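Local coordinates for putative DNA-binding protein (Streptomyces coelicolor, PDB 2EWT) that binds DNA, probably through its helix-turn-helix domain, as part of a central regulator of aerial mycelium formation, at residues Y62-V66 with Q67-P71. Numbering follows the deposited sequence.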
loop_
_atom_site.group_PDB
_atom_site.type_symbol
_atom_site.label_atom_id
_atom_site.label_comp_id
_atom_site.label_asym_id
_atom_site.label_seq_id
_atom_site.Cartn_x
_atom_site.Cartn_y
_atom_site.Cartn_z
ATOM N N TYR A 62 8.159 -9.463 7.901
ATOM C CA TYR A 62 7.384 -10.219 8.870
ATOM C C TYR A 62 6.951 -11.586 8.352
ATOM O O TYR A 62 6.450 -12.410 9.114
ATOM C CB TYR A 62 6.164 -9.410 9.310
ATOM C CG TYR A 62 6.514 -8.231 10.198
ATOM C CD1 TYR A 62 7.301 -8.404 11.336
ATOM C CD2 TYR A 62 6.049 -6.948 9.908
ATOM C CE1 TYR A 62 7.620 -7.332 12.170
ATOM C CE2 TYR A 62 6.363 -5.863 10.736
ATOM C CZ TYR A 62 7.149 -6.064 11.864
ATOM O OH TYR A 62 7.454 -5.003 12.687
ATOM N N GLY A 63 7.146 -11.820 7.057
ATOM C CA GLY A 63 6.782 -13.098 6.471
ATOM C C GLY A 63 5.289 -13.317 6.309
ATOM O O GLY A 63 4.808 -14.449 6.391
ATOM N N VAL A 64 4.548 -12.237 6.079
ATOM C CA VAL A 64 3.103 -12.326 5.902
ATOM C C VAL A 64 2.674 -11.604 4.629
ATOM O O VAL A 64 3.377 -10.721 4.140
ATOM C CB VAL A 64 2.344 -11.681 7.084
ATOM C CG1 VAL A 64 2.756 -12.335 8.392
ATOM C CG2 VAL A 64 2.611 -10.185 7.121
ATOM N N PRO A 65 1.517 -11.984 4.066
ATOM C CA PRO A 65 1.025 -11.337 2.845
ATOM C C PRO A 65 0.592 -9.910 3.180
ATOM O O PRO A 65 0.144 -9.645 4.295
ATOM C CB PRO A 65 -0.164 -12.212 2.447
ATOM C CG PRO A 65 0.190 -13.557 3.017
ATOM C CD PRO A 65 0.724 -13.185 4.375
ATOM N N VAL A 66 0.721 -8.996 2.224
ATOM C CA VAL A 66 0.324 -7.609 2.456
ATOM C C VAL A 66 -1.121 -7.540 2.950
ATOM O O VAL A 66 -1.452 -6.732 3.814
ATOM C CB VAL A 66 0.459 -6.761 1.165
ATOM C CG1 VAL A 66 -0.389 -7.357 0.057
ATOM C CG2 VAL A 66 0.039 -5.325 1.435
ATOM N N GLN A 67 -1.975 -8.406 2.412
ATOM C CA GLN A 67 -3.383 -8.431 2.794
ATOM C C GLN A 67 -3.596 -8.519 4.307
ATOM O O GLN A 67 -4.510 -7.896 4.847
ATOM C CB GLN A 67 -4.091 -9.601 2.104
ATOM C CG GLN A 67 -5.605 -9.555 2.225
ATOM C CD GLN A 67 -6.192 -8.294 1.627
ATOM O OE1 GLN A 67 -5.980 -7.996 0.451
ATOM N NE2 GLN A 67 -6.933 -7.542 2.435
ATOM N N GLU A 68 -2.752 -9.286 4.991
ATOM C CA GLU A 68 -2.870 -9.441 6.439
ATOM C C GLU A 68 -2.676 -8.138 7.208
ATOM O O GLU A 68 -3.111 -8.014 8.354
ATOM C CB GLU A 68 -1.858 -10.470 6.954
ATOM C CG GLU A 68 -2.283 -11.918 6.784
ATOM C CD GLU A 68 -1.389 -12.873 7.555
ATOM O OE1 GLU A 68 -1.192 -12.648 8.769
ATOM O OE2 GLU A 68 -0.890 -13.845 6.952
ATOM N N LEU A 69 -2.027 -7.167 6.575
ATOM C CA LEU A 69 -1.763 -5.885 7.215
ATOM C C LEU A 69 -2.757 -4.788 6.835
ATOM O O LEU A 69 -2.747 -3.709 7.426
ATOM C CB LEU A 69 -0.344 -5.424 6.867
ATOM C CG LEU A 69 0.806 -6.364 7.238
ATOM C CD1 LEU A 69 2.113 -5.804 6.698
ATOM C CD2 LEU A 69 0.876 -6.530 8.754
ATOM N N LEU A 70 -3.621 -5.067 5.863
ATOM C CA LEU A 70 -4.594 -4.078 5.403
ATOM C C LEU A 70 -5.847 -3.982 6.275
ATOM O O LEU A 70 -6.463 -4.997 6.600
ATOM C CB LEU A 70 -5.007 -4.383 3.957
ATOM C CG LEU A 70 -3.920 -4.255 2.884
ATOM C CD1 LEU A 70 -4.509 -4.568 1.521
ATOM C CD2 LEU A 70 -3.342 -2.849 2.901
ATOM N N PRO A 71 -6.238 -2.752 6.659
ATOM C CA PRO A 71 -7.424 -2.530 7.491
ATOM C C PRO A 71 -8.678 -3.130 6.858
ATOM O O PRO A 71 -8.700 -3.259 5.614
ATOM C CB PRO A 71 -7.511 -1.006 7.568
ATOM C CG PRO A 71 -6.076 -0.584 7.493
ATOM C CD PRO A 71 -5.532 -1.481 6.406
ATOM O OXT PRO A 71 -9.632 -3.442 7.609
#
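E68 reaches back along the chain to P65 and V64, bringing its carboxylate against P65 CD and the isopropyl group of V64. E68 OE2 lies 3.1 Å from P65 CD, the ring carbon bonded to the proline nitrogen, and 3.9 Å from V64 CB. With CG anti to the carbonyl carbon (chi1 -81°) and the chain extended beyond it, the E68 side chain runs back toward V64 and meets that side chain at about a right angle. The apolar contacts lie deeper: V64 CG2 is 4.2 Å from L69 CG, while V66 CG2 stands 4.3 Å from L70 CG.

The backbone bonds hold the turn in which these side chains meet. E68 N donates to P65 O at 3.0 Å with an N-H...O angle of 138°. One residue on, L69 N binds V66 O at 2.9 Å and a straighter 151°; a weak bond from L70 N shares that oxygen. Bonds three residues back, continued by L70 N to Q67 O, describe a short 3-10-like turn, rather than a regular helix.

Beyond this shell, L55 of helix 52-62 touches V66, L69 and L70, and I16 of helix 3-19 also packs on L69. G63, with positive phi, ends helix 52-62 in a Schellman motif and lets the chain leave the helix; V64 and P65, both in extended conformation, lead on to the turn. V66 also packs on V66 of the second subunit, and L70 on its V52, placing the turn at the dimer contact.

Chemically, the turn is two-sided: backbone bonding probably helps to hold its shape, the buried leucines and V66 join it to the helices and the partner subunit, and the E68 carboxylate lies against P65 CD and V64 CB on an exposed flank, its close approach to P65 CD consistent with a weak, partly electrostatic C-H...O attraction.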